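Local coordinates for hypothetical protein, similar to alpha-acetolactate decarboxylase (Staphylococcus aureus subsp. aureus, PDB 1XV2), which probably catalyses the zinc-dependent decarboxylation of alpha-acetolactate to acetoin, at residues T16-L21 / T137-S142; T80-S85 / A114-G119; S85-L90 / D197-I202; M128-Q133 / A143-E148. All coordinates share one frame; numbering follows the deposited sequence.

How the interactions relate
Interactions 2 and 3 lie on one side of the chain's centre, interactions 1 and 4 on the other. Interactions 2 and 3 have centres 9 Å apart and share S85. Both reach the large antiparallel sheet, where strands 113-118 and 198-204 are neighbours. Interaction 3 pairs two strands of it, and interaction 2 packs the incoming loop on the neighbouring strand. Interactions 1 and 4 have centres 11 Å apart and meet at Q132, which hydrogen-bonds T137, just before helix 140-143, and S142 within it. Along the chain the segments of 1 and 4 alternate, as do those of 2 and 3, and interaction 2 closes before interaction 4 opens. The M129 side chain is about 6 Å from the zinc ion.

Interaction 1: T16-L21 / T137-S142; sequences TLMAGL and TRLIDS
A Schellman motif ends helix 14-18, and the turn it forms packs against the chain leading into helix 140-143. L17 comes first. Its CG is anti to the backbone N (chi1 -171°), and the side chain crosses that of L139 obliquely. The two methyls meet tip to tip, L17 CD2 to L139 CD2 at 3.5 Å, a tight fit for two carbons. The L17 side chain is about 8 Å from the bound zinc ion, which H176, H178 and H189 hold. M18, a selenomethionine, follows. Its side chain, bent at chi2 and chi3, crosses L139 at about a right angle, with SE 4.1 Å from L139 CD2. Its carbonyl does more. M18 O accepts a hydrogen bond from L139 N at 3.2 Å, the donor standing above the carbonyl plane. The same oxygen lies over the centre of one face of the R138 guanidinium. A19 CA is 3.6 Å from R138 NH1. The guanidinium is also held by a salt bridge to E232 and a hydrogen bond to D225 O. G20 has the positive phi of the Schellman motif (114°), and its N bonds back to L17 O. G20 CA comes 3.3 Å from T137 O, a CA-H...O contact. One water completes the join, donating to M18 O and accepting from I140 N, with both distances 2.8 Å.

Interaction 2: T80-S85 / A114-G119; sequences TNFKAS and AVKIYG
Segment 80-85, which leaves the end of strand 77-80, passes beside strand 113-118 without a backbone hydrogen bond between the two, the nearest CA atoms being those of F82 and A114, 7.6 Å apart. F82 carries the contact. Its CB points toward the strand and its CG is anti to the backbone N (chi1 -163°), which sends the ring across to A114 and K116. The A114 methyl meets the rim of the ring near its plane, with F82 CE1 3.9 Å from A114 CB. A114 O also lies at that edge, in the ring plane. Farther along the strand, K116 CB is 3.9 Å from F82 CE2. The K116 side chain is extended beyond CG and crosses the phenylalanine obliquely. Its CD still touches the ring. The chain then runs off from the loop, and NZ makes a long, weak ion pair with D53. Within the loop, A84 N sits over one face of the ring, offset toward the rim. T80 adds a looser contact, T80 CG2 to A114 CB at 4.3 Å, while its hydroxyl bonds to V7 O. L37, E201 and Q203 also touch the F82 side chain. The ring thus packs among residues from both large sheets. This is apolar packing in the loop connecting strand 77-80 of the mixed sheet to strand 86-94 of the antiparallel sheet.

Interaction 3: S85-L90 / D197-I202; sequences SKTFPL and DVVVEI
Backbone hydrogen bonds join the two strands first. F88 and V200 bond both ways, and V200 N to F88 O is short at 2.7 Å. L90 and V198 form a second such pair. Their V198 N to L90 O bond of 3.0 Å runs nearly along the C=O axis. At the other end I202 N reaches K86 O in the carbonyl plane. I202 O takes S85 N at 2.8 Å and, weakly, K86 N, so two successive residues face one. The side chains of F88, V200, L90 and I202 lie on one face of the sheet. F88 CG takes the crowded position between the backbone N and the carbonyl carbon (chi1 64°), which lays the ring against its neighbour. V200 CB stands over one ring face, 3.8 Å from the centroid of the F88 ring, a CH-pi contact. I202 CD1 meets the ring edge in plane, 3.6 Å from F88 CE2. L90 CD1 packs on V200 CG2 at 3.6 Å. T87, V199 and E201 share the other face. There T87 CG2 presses on V199 CG1 at 3.5 Å, tighter than usual. A water links T87 OG1 to E201 OE2, to which it donates. Farther out, helix 95-105 covers the F88 face, with E105 on F88, I102 on I202 and Q101 on L90. Strand 113-118 bonds to the far edge of 198-202. The pairing is an antiparallel one, its strand axes at 155°, that starts at a classic beta bulge.

Interaction 4: M128-Q133 / A143-E148; sequences MMPAQQ and ARRQPE
Two irregular segments run alongside each other, M129 lying nearest Q146. A type I turn spans A143 to Q146. One backbone bond crosses, M128 N to P147 O at 3.2 Å, its donor above the carbonyl plane. The P147 ring packs on M128, P147 CG to M128 CB at 4.1 Å. P130 lies against the R145 side chain, which starts from the crowded chi1 position (66°) and runs extended to NE. P130 CG stands over one guanidinium face, and P130 CB is 3.5 Å from R145 NH1. At the guanidinium edge R145 NH2 bonds to A131 O at 3.1 Å. A water in the same plane accepts from R145 NH1 and donates to A131 O, so the carbonyl is gripped twice. P130 CD rests on Q146 CB at 3.7 Å. M129, a selenomethionine bent at chi2 and chi3, brings its SE to 3.6 Å from A143 N. Q146 NE2 bonds E148 OE2 at 3.2 Å, while Q146 OE1 is held by R127. The M129 side chain is about 6 Å from the zinc ion. The segments bracket helix 140-143. Segment 128-133 follows strand 120-127, and the other leads into strand 148-151. Q146 and E148 also touch L191 of strand 187-195.

Interaction 1: T16-L21 / T137-S142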
loop_
_atom_site.group_PDB
_atom_site.type_symbol
_atom_site.label_atom_id
_atom_site.label_comp_id
_atom_site.label_asym_id
_atom_site.label_seq_id
_atom_site.Cartn_x
_atom_site.Cartn_y
_atom_site.Cartn_z
ATOM N N THR A 16 1.779 6.593 9.526
ATOM C CA THR A 16 2.972 7.395 9.774
ATOM C C THR A 16 2.579 8.779 10.290
ATOM O O THR A 16 3.307 9.386 11.078
ATOM C CB THR A 16 3.827 7.539 8.488
ATOM O OG1 THR A 16 4.343 6.254 8.112
ATOM C CG2 THR A 16 4.988 8.496 8.716
ATOM N N LEU A 17 1.434 9.284 9.841
ATOM C CA LEU A 17 0.963 10.581 10.311
ATOM C C LEU A 17 0.646 10.398 11.796
ATOM O O LEU A 17 1.089 11.181 12.634
ATOM C CB LEU A 17 -0.305 11.010 9.559
ATOM C CG LEU A 17 -0.778 12.450 9.801
ATOM C CD1 LEU A 17 0.115 13.407 9.023
ATOM C CD2 LEU A 17 -2.233 12.613 9.361
HETATM N N MSE A 18 -0.111 9.346 12.110
HETATM C CA MSE A 18 -0.493 9.038 13.490
HETATM C C MSE A 18 0.735 8.898 14.383
HETATM O O MSE A 18 0.686 9.191 15.577
HETATM C CB MSE A 18 -1.292 7.731 13.548
HETATM C CG MSE A 18 -2.659 7.767 12.887
HETATM SE SE MSE A 18 -3.928 8.927 13.777
HETATM C CE MSE A 18 -4.285 7.864 15.335
ATOM N N ALA A 19 1.836 8.442 13.791
ATOM C CA ALA A 19 3.082 8.242 14.519
ATOM C C ALA A 19 3.746 9.547 14.951
ATOM O O ALA A 19 4.665 9.533 15.769
ATOM C CB ALA A 19 4.049 7.426 13.673
ATOM N N GLY A 20 3.300 10.671 14.396
ATOM C CA GLY A 20 3.883 11.942 14.787
ATOM C C GLY A 20 4.667 12.695 13.729
ATOM O O GLY A 20 5.221 13.756 14.015
ATOM N N LEU A 21 4.731 12.162 12.513
ATOM C CA LEU A 21 5.454 12.843 11.445
ATOM C C LEU A 21 4.487 13.780 10.733
ATOM O O LEU A 21 3.879 13.428 9.724
ATOM C CB LEU A 21 6.051 11.825 10.467
ATOM C CG LEU A 21 7.274 11.075 11.007
ATOM C CD1 LEU A 21 6.868 10.175 12.156
ATOM C CD2 LEU A 21 7.901 10.253 9.896
ATOM N N THR A 137 4.126 15.399 18.244
ATOM C CA THR A 137 3.810 14.249 19.086
ATOM C C THR A 137 2.860 13.374 18.277
ATOM O O THR A 137 2.512 13.716 17.145
ATOM C CB THR A 137 3.081 14.655 20.381
ATOM O OG1 THR A 137 1.806 15.223 20.051
ATOM C CG2 THR A 137 3.900 15.671 21.166
ATOM N N ARG A 138 2.438 12.254 18.852
ATOM C CA ARG A 138 1.516 11.362 18.159
ATOM C C ARG A 138 0.211 12.118 17.914
ATOM O O ARG A 138 -0.294 12.810 18.795
ATOM C CB ARG A 138 1.276 10.100 18.992
ATOM C CG ARG A 138 2.555 9.325 19.293
ATOM C CD ARG A 138 2.257 8.000 19.972
ATOM N NE ARG A 138 1.580 7.070 19.074
ATOM C CZ ARG A 138 2.163 6.466 18.043
ATOM N NH1 ARG A 138 3.443 6.683 17.773
ATOM N NH2 ARG A 138 1.461 5.645 17.276
ATOM N N LEU A 139 -0.326 11.981 16.708
ATOM C CA LEU A 139 -1.547 12.679 16.315
ATOM C C LEU A 139 -2.760 12.433 17.213
ATOM O O LEU A 139 -3.702 13.231 17.226
ATOM C CB LEU A 139 -1.893 12.327 14.869
ATOM C CG LEU A 139 -2.944 13.211 14.199
ATOM C CD1 LEU A 139 -2.526 14.671 14.304
ATOM C CD2 LEU A 139 -3.104 12.806 12.745
ATOM N N ILE A 140 -2.739 11.337 17.964
ATOM C CA ILE A 140 -3.851 11.012 18.850
ATOM C C ILE A 140 -4.058 12.118 19.884
ATOM O O ILE A 140 -5.177 12.340 20.360
ATOM C CB ILE A 140 -3.606 9.669 19.584
ATOM C CG1 ILE A 140 -4.835 9.289 20.411
ATOM C CG2 ILE A 140 -2.374 9.772 20.474
ATOM C CD1 ILE A 140 -6.094 9.097 19.588
ATOM N N ASP A 141 -2.978 12.818 20.218
ATOM C CA ASP A 141 -3.040 13.894 21.201
ATOM C C ASP A 141 -3.842 15.072 20.669
ATOM O O ASP A 141 -4.492 15.784 21.429
ATOM C CB ASP A 141 -1.631 14.365 21.584
ATOM C CG ASP A 141 -0.786 13.256 22.189
ATOM O OD1 ASP A 141 -1.309 12.497 23.033
ATOM O OD2 ASP A 141 0.406 13.151 21.827
ATOM N N SER A 142 -3.788 15.279 19.358
ATOM C CA SER A 142 -4.526 16.371 18.741
ATOM C C SER A 142 -6.005 16.021 18.708
ATOM O O SER A 142 -6.857 16.836 19.071
ATOM C CB SER A 142 -4.020 16.620 17.323
ATOM O OG SER A 142 -2.666 17.032 17.345
HETATM O O HOH W 1 -1.500 8.900 17.323
#

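Interaction 2: T80-S85 / A114-G119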
loop_
_atom_site.group_PDB
_atom_site.type_symbol
_atom_site.label_atom_id
_atom_site.label_comp_id
_atom_site.label_asym_id
_atom_site.label_seq_id
_atom_site.Cartn_x
_atom_site.Cartn_y
_atom_site.Cartn_z
ATOM N N THR A 80 -7.935 11.875 -6.190
ATOM C CA THR A 80 -8.225 11.132 -7.406
ATOM C C THR A 80 -8.937 11.982 -8.447
ATOM O O THR A 80 -9.533 13.011 -8.124
ATOM C CB THR A 80 -9.125 9.915 -7.107
ATOM O OG1 THR A 80 -9.264 9.117 -8.289
ATOM C CG2 THR A 80 -10.509 10.378 -6.657
ATOM N N ASN A 81 -8.838 11.556 -9.702
ATOM C CA ASN A 81 -9.528 12.218 -10.802
ATOM C C ASN A 81 -10.852 11.475 -10.782
ATOM O O ASN A 81 -10.998 10.432 -11.417
ATOM C CB ASN A 81 -8.816 11.971 -12.133
ATOM C CG ASN A 81 -7.493 12.692 -12.226
ATOM O OD1 ASN A 81 -7.422 13.909 -12.043
ATOM N ND2 ASN A 81 -6.430 11.945 -12.517
ATOM N N PHE A 82 -11.805 12.007 -10.025
ATOM C CA PHE A 82 -13.103 11.371 -9.864
ATOM C C PHE A 82 -13.896 11.128 -11.138
ATOM O O PHE A 82 -14.300 12.059 -11.826
ATOM C CB PHE A 82 -13.965 12.164 -8.881
ATOM C CG PHE A 82 -15.129 11.384 -8.344
ATOM C CD1 PHE A 82 -14.918 10.218 -7.615
ATOM C CD2 PHE A 82 -16.438 11.800 -8.579
ATOM C CE1 PHE A 82 -15.991 9.473 -7.128
ATOM C CE2 PHE A 82 -17.518 11.063 -8.095
ATOM C CZ PHE A 82 -17.293 9.897 -7.369
ATOM N N LYS A 83 -14.114 9.850 -11.423
ATOM C CA LYS A 83 -14.879 9.402 -12.580
ATOM C C LYS A 83 -15.888 8.389 -12.028
ATOM O O LYS A 83 -15.589 7.199 -11.910
ATOM C CB LYS A 83 -13.946 8.735 -13.597
ATOM C CG LYS A 83 -14.651 8.039 -14.753
ATOM C CD LYS A 83 -15.409 9.018 -15.633
ATOM C CE LYS A 83 -16.188 8.279 -16.711
ATOM N NZ LYS A 83 -17.206 7.365 -16.112
ATOM N N ALA A 84 -17.073 8.877 -11.674
ATOM C CA ALA A 84 -18.120 8.030 -11.108
ATOM C C ALA A 84 -18.492 6.859 -12.004
ATOM O O ALA A 84 -18.853 7.045 -13.165
ATOM C CB ALA A 84 -19.361 8.865 -10.810
ATOM N N SER A 85 -18.400 5.649 -11.463
ATOM C CA SER A 85 -18.755 4.462 -12.228
ATOM C C SER A 85 -20.173 4.030 -11.864
ATOM O O SER A 85 -20.760 3.169 -12.519
ATOM C CB SER A 85 -17.764 3.330 -11.955
ATOM O OG SER A 85 -17.617 3.104 -10.569
ATOM N N ALA A 114 -13.761 5.458 -4.112
ATOM C CA ALA A 114 -13.985 6.851 -3.777
ATOM C C ALA A 114 -15.483 7.107 -3.760
ATOM O O ALA A 114 -16.232 6.482 -4.508
ATOM C CB ALA A 114 -13.313 7.751 -4.806
ATOM N N VAL A 115 -15.919 8.026 -2.907
ATOM C CA VAL A 115 -17.332 8.351 -2.822
ATOM C C VAL A 115 -17.569 9.845 -2.800
ATOM O O VAL A 115 -16.724 10.628 -2.360
ATOM C CB VAL A 115 -17.988 7.759 -1.556
ATOM C CG1 VAL A 115 -17.819 6.254 -1.539
ATOM C CG2 VAL A 115 -17.380 8.385 -0.313
ATOM N N LYS A 116 -18.738 10.228 -3.288
ATOM C CA LYS A 116 -19.143 11.617 -3.311
ATOM C C LYS A 116 -20.623 11.595 -2.977
ATOM O O LYS A 116 -21.410 10.934 -3.656
ATOM C CB LYS A 116 -18.914 12.232 -4.693
ATOM C CG LYS A 116 -19.162 13.731 -4.723
ATOM C CD LYS A 116 -18.795 14.352 -6.059
ATOM C CE LYS A 116 -18.970 15.864 -6.009
ATOM N NZ LYS A 116 -18.564 16.532 -7.277
ATOM N N ILE A 117 -20.987 12.292 -1.909
ATOM C CA ILE A 117 -22.369 12.361 -1.454
ATOM C C ILE A 117 -22.749 13.832 -1.419
ATOM O O ILE A 117 -22.255 14.578 -0.576
ATOM C CB ILE A 117 -22.504 11.760 -0.040
ATOM C CG1 ILE A 117 -21.979 10.322 -0.042
ATOM C CG2 ILE A 117 -23.958 11.814 0.415
ATOM C CD1 ILE A 117 -21.782 9.727 1.336
ATOM N N TYR A 118 -23.614 14.251 -2.339
ATOM C CA TYR A 118 -24.021 15.651 -2.415
ATOM C C TYR A 118 -25.525 15.864 -2.295
ATOM O O TYR A 118 -26.313 15.143 -2.902
ATOM C CB TYR A 118 -23.548 16.275 -3.731
ATOM C CG TYR A 118 -24.017 17.701 -3.877
ATOM C CD1 TYR A 118 -23.409 18.730 -3.156
ATOM C CD2 TYR A 118 -25.139 18.008 -4.650
ATOM C CE1 TYR A 118 -23.909 20.028 -3.190
ATOM C CE2 TYR A 118 -25.651 19.303 -4.689
ATOM C CZ TYR A 118 -25.034 20.306 -3.955
ATOM O OH TYR A 118 -25.561 21.581 -3.958
ATOM N N GLY A 119 -25.909 16.880 -1.529
ATOM C CA GLY A 119 -27.317 17.186 -1.341
ATOM C C GLY A 119 -27.562 17.839 0.005
ATOM O O GLY A 119 -26.714 18.581 0.504
#

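Interaction 3: S85-L90 / D197-I202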
loop_
_atom_site.group_PDB
_atom_site.type_symbol
_atom_site.label_atom_id
_atom_site.label_comp_id
_atom_site.label_asym_id
_atom_site.label_seq_id
_atom_site.Cartn_x
_atom_site.Cartn_y
_atom_site.Cartn_z
ATOM N N SER A 85 -18.400 5.649 -11.463
ATOM C CA SER A 85 -18.755 4.462 -12.228
ATOM C C SER A 85 -20.173 4.030 -11.864
ATOM O O SER A 85 -20.760 3.169 -12.519
ATOM C CB SER A 85 -17.764 3.330 -11.955
ATOM O OG SER A 85 -17.617 3.104 -10.569
ATOM N N LYS A 86 -20.718 4.643 -10.816
ATOM C CA LYS A 86 -22.071 4.342 -10.370
ATOM C C LYS A 86 -22.656 5.534 -9.619
ATOM O O LYS A 86 -21.963 6.191 -8.841
ATOM C CB LYS A 86 -22.081 3.100 -9.469
ATOM C CG LYS A 86 -23.477 2.715 -8.990
ATOM C CD LYS A 86 -23.483 1.418 -8.193
ATOM C CE LYS A 86 -23.252 0.204 -9.081
ATOM N NZ LYS A 86 -23.285 -1.071 -8.298
ATOM N N THR A 87 -23.933 5.808 -9.869
ATOM C CA THR A 87 -24.634 6.914 -9.231
ATOM C C THR A 87 -25.983 6.408 -8.735
ATOM O O THR A 87 -26.580 5.529 -9.358
ATOM C CB THR A 87 -24.871 8.063 -10.230
ATOM O OG1 THR A 87 -23.619 8.476 -10.792
ATOM C CG2 THR A 87 -25.518 9.246 -9.540
ATOM N N PHE A 88 -26.459 6.958 -7.618
ATOM C CA PHE A 88 -27.746 6.558 -7.050
ATOM C C PHE A 88 -28.148 7.455 -5.882
ATOM O O PHE A 88 -27.300 7.923 -5.123
ATOM C CB PHE A 88 -27.691 5.095 -6.598
ATOM C CG PHE A 88 -26.711 4.833 -5.489
ATOM C CD1 PHE A 88 -27.077 5.019 -4.159
ATOM C CD2 PHE A 88 -25.424 4.392 -5.772
ATOM C CE1 PHE A 88 -26.173 4.766 -3.125
ATOM C CE2 PHE A 88 -24.512 4.136 -4.748
ATOM C CZ PHE A 88 -24.887 4.322 -3.424
ATOM N N PRO A 89 -29.457 7.709 -5.727
ATOM C CA PRO A 89 -29.949 8.561 -4.641
ATOM C C PRO A 89 -30.201 7.854 -3.312
ATOM O O PRO A 89 -30.256 6.626 -3.243
ATOM C CB PRO A 89 -31.228 9.147 -5.230
ATOM C CG PRO A 89 -31.761 8.002 -6.021
ATOM C CD PRO A 89 -30.525 7.445 -6.711
ATOM N N LEU A 90 -30.341 8.654 -2.258
ATOM C CA LEU A 90 -30.620 8.159 -0.914
ATOM C C LEU A 90 -31.363 9.251 -0.163
ATOM O O LEU A 90 -31.096 10.438 -0.358
ATOM C CB LEU A 90 -29.328 7.812 -0.170
ATOM C CG LEU A 90 -28.536 6.593 -0.652
ATOM C CD1 LEU A 90 -27.319 6.389 0.247
ATOM C CD2 LEU A 90 -29.420 5.356 -0.626
ATOM N N ASP A 197 -31.750 14.354 1.580
ATOM C CA ASP A 197 -31.917 14.012 0.176
ATOM C C ASP A 197 -30.571 14.252 -0.498
ATOM O O ASP A 197 -30.101 15.390 -0.572
ATOM C CB ASP A 197 -32.988 14.894 -0.468
ATOM C CG ASP A 197 -33.443 14.364 -1.812
ATOM O OD1 ASP A 197 -32.583 14.067 -2.668
ATOM O OD2 ASP A 197 -34.668 14.246 -2.014
ATOM N N VAL A 198 -29.948 13.178 -0.972
ATOM C CA VAL A 198 -28.645 13.284 -1.617
ATOM C C VAL A 198 -28.475 12.326 -2.784
ATOM O O VAL A 198 -29.320 11.468 -3.035
ATOM C CB VAL A 198 -27.504 12.975 -0.626
ATOM C CG1 VAL A 198 -27.530 13.956 0.534
ATOM C CG2 VAL A 198 -27.638 11.544 -0.125
ATOM N N VAL A 199 -27.364 12.496 -3.494
ATOM C CA VAL A 199 -27.011 11.638 -4.617
ATOM C C VAL A 199 -25.642 11.066 -4.260
ATOM O O VAL A 199 -24.761 11.799 -3.812
ATOM C CB VAL A 199 -26.892 12.436 -5.937
ATOM C CG1 VAL A 199 -26.369 11.531 -7.049
ATOM C CG2 VAL A 199 -28.245 13.015 -6.317
ATOM N N VAL A 200 -25.473 9.763 -4.439
ATOM C CA VAL A 200 -24.208 9.117 -4.128
ATOM C C VAL A 200 -23.486 8.660 -5.390
ATOM O O VAL A 200 -24.066 7.974 -6.237
ATOM C CB VAL A 200 -24.410 7.880 -3.219
ATOM C CG1 VAL A 200 -23.065 7.241 -2.903
ATOM C CG2 VAL A 200 -25.127 8.282 -1.932
ATOM N N GLU A 201 -22.220 9.045 -5.504
ATOM C CA GLU A 201 -21.391 8.656 -6.640
ATOM C C GLU A 201 -20.225 7.823 -6.122
ATOM O O GLU A 201 -19.574 8.187 -5.139
ATOM C CB GLU A 201 -20.862 9.892 -7.369
ATOM C CG GLU A 201 -21.924 10.651 -8.137
ATOM C CD GLU A 201 -21.411 11.969 -8.679
ATOM O OE1 GLU A 201 -21.145 12.883 -7.868
ATOM O OE2 GLU A 201 -21.267 12.091 -9.911
ATOM N N ILE A 202 -19.968 6.699 -6.780
ATOM C CA ILE A 202 -18.883 5.816 -6.379
ATOM C C ILE A 202 -17.923 5.560 -7.535
ATOM O O ILE A 202 -18.316 5.589 -8.705
ATOM C CB ILE A 202 -19.419 4.448 -5.904
ATOM C CG1 ILE A 202 -20.429 4.639 -4.776
ATOM C CG2 ILE A 202 -18.270 3.580 -5.412
ATOM C CD1 ILE A 202 -21.036 3.337 -4.279
HETATM O O HOH W 2 -22.988 10.956 -11.606
#

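Interaction 4: M128-Q133 / A143-E148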
loop_
_atom_site.group_PDB
_atom_site.type_symbol
_atom_site.label_atom_id
_atom_site.label_comp_id
_atom_site.label_asym_id
_atom_site.label_seq_id
_atom_site.Cartn_x
_atom_site.Cartn_y
_atom_site.Cartn_z
HETATM N N MSE A 128 -12.401 19.455 13.487
HETATM C CA MSE A 128 -11.375 20.203 12.777
HETATM C C MSE A 128 -10.100 19.937 13.560
HETATM O O MSE A 128 -9.887 20.509 14.633
HETATM C CB MSE A 128 -11.699 21.700 12.765
HETATM C CG MSE A 128 -13.022 22.057 12.093
HETATM SE SE MSE A 128 -14.529 22.024 13.311
HETATM C CE MSE A 128 -14.410 23.833 13.997
HETATM N N MSE A 129 -9.266 19.045 13.039
HETATM C CA MSE A 129 -8.033 18.683 13.723
HETATM C C MSE A 129 -7.218 19.914 14.101
HETATM O O MSE A 129 -6.842 20.707 13.239
HETATM C CB MSE A 129 -7.192 17.756 12.841
HETATM C CG MSE A 129 -6.076 17.030 13.589
HETATM SE SE MSE A 129 -6.750 15.737 14.856
HETATM C CE MSE A 129 -6.891 14.212 13.674
ATOM N N PRO A 130 -6.953 20.097 15.405
ATOM C CA PRO A 130 -6.171 21.250 15.860
ATOM C C PRO A 130 -4.703 21.084 15.466
ATOM O O PRO A 130 -4.130 20.000 15.596
ATOM C CB PRO A 130 -6.388 21.237 17.369
ATOM C CG PRO A 130 -6.527 19.782 17.669
ATOM C CD PRO A 130 -7.418 19.292 16.548
ATOM N N ALA A 131 -4.103 22.161 14.975
ATOM C CA ALA A 131 -2.716 22.128 14.542
ATOM C C ALA A 131 -1.721 21.941 15.683
ATOM O O ALA A 131 -1.974 22.331 16.825
ATOM C CB ALA A 131 -2.388 23.404 13.771
ATOM N N GLN A 132 -0.590 21.325 15.356
ATOM C CA GLN A 132 0.490 21.095 16.312
ATOM C C GLN A 132 1.688 21.910 15.844
ATOM O O GLN A 132 1.808 22.213 14.661
ATOM C CB GLN A 132 0.898 19.618 16.336
ATOM C CG GLN A 132 0.297 18.783 17.454
ATOM C CD GLN A 132 0.946 17.412 17.546
ATOM O OE1 GLN A 132 2.172 17.300 17.633
ATOM N NE2 GLN A 132 0.130 16.364 17.531
ATOM N N GLN A 133 2.565 22.263 16.774
ATOM C CA GLN A 133 3.775 23.002 16.445
ATOM C C GLN A 133 4.936 22.080 16.795
ATOM O O GLN A 133 4.899 21.392 17.816
ATOM C CB GLN A 133 3.870 24.289 17.268
ATOM C CG GLN A 133 2.743 25.282 17.024
ATOM C CD GLN A 133 2.632 25.690 15.568
ATOM O OE1 GLN A 133 3.617 26.092 14.946
ATOM N NE2 GLN A 133 1.425 25.595 15.018
ATOM N N ALA A 143 -6.300 14.795 18.288
ATOM C CA ALA A 143 -7.674 14.324 18.196
ATOM C C ALA A 143 -8.409 14.395 19.536
ATOM O O ALA A 143 -9.609 14.661 19.578
ATOM C CB ALA A 143 -7.694 12.896 17.664
ATOM N N ARG A 144 -7.689 14.162 20.626
ATOM C CA ARG A 144 -8.297 14.187 21.953
ATOM C C ARG A 144 -8.634 15.583 22.472
ATOM O O ARG A 144 -9.236 15.723 23.538
ATOM C CB ARG A 144 -7.396 13.456 22.948
ATOM C CG ARG A 144 -7.420 11.947 22.773
ATOM C CD ARG A 144 -6.337 11.259 23.583
ATOM N NE ARG A 144 -6.426 9.807 23.461
ATOM C CZ ARG A 144 -5.468 8.965 23.837
ATOM N NH1 ARG A 144 -4.342 9.429 24.360
ATOM N NH2 ARG A 144 -5.638 7.658 23.686
ATOM N N ARG A 145 -8.250 16.611 21.723
ATOM C CA ARG A 145 -8.540 17.989 22.111
ATOM C C ARG A 145 -9.138 18.726 20.918
ATOM O O ARG A 145 -9.213 19.954 20.901
ATOM C CB ARG A 145 -7.263 18.696 22.581
ATOM C CG ARG A 145 -6.202 18.899 21.503
ATOM C CD ARG A 145 -4.910 19.452 22.103
ATOM N NE ARG A 145 -3.852 19.623 21.108
ATOM C CZ ARG A 145 -3.742 20.664 20.288
ATOM N NH1 ARG A 145 -4.626 21.655 20.335
ATOM N NH2 ARG A 145 -2.747 20.711 19.410
ATOM N N GLN A 146 -9.572 17.957 19.925
ATOM C CA GLN A 146 -10.157 18.509 18.711
ATOM C C GLN A 146 -11.503 19.174 18.932
ATOM O O GLN A 146 -12.299 18.743 19.769
ATOM C CB GLN A 146 -10.361 17.409 17.669
ATOM C CG GLN A 146 -11.374 16.353 18.109
ATOM C CD GLN A 146 -11.522 15.221 17.115
ATOM O OE1 GLN A 146 -10.566 14.845 16.444
ATOM N NE2 GLN A 146 -12.720 14.658 17.031
ATOM N N PRO A 147 -11.769 20.252 18.188
ATOM C CA PRO A 147 -13.061 20.911 18.348
ATOM C C PRO A 147 -14.013 20.172 17.400
ATOM O O PRO A 147 -13.574 19.554 16.424
ATOM C CB PRO A 147 -12.772 22.341 17.908
ATOM C CG PRO A 147 -11.749 22.155 16.841
ATOM C CD PRO A 147 -10.829 21.111 17.446
ATOM N N GLU A 148 -15.302 20.213 17.701
ATOM C CA GLU A 148 -16.300 19.552 16.873
ATOM C C GLU A 148 -17.470 20.505 16.682
ATOM O O GLU A 148 -17.856 21.217 17.608
ATOM C CB GLU A 148 -16.767 18.252 17.542
ATOM C CG GLU A 148 -15.733 17.118 17.499
ATOM C CD GLU A 148 -16.118 15.919 18.365
ATOM O OE1 GLU A 148 -17.322 15.585 18.430
ATOM O OE2 GLU A 148 -15.213 15.302 18.972
HETATM O O HOH W 3 -3.852 23.770 18.276
#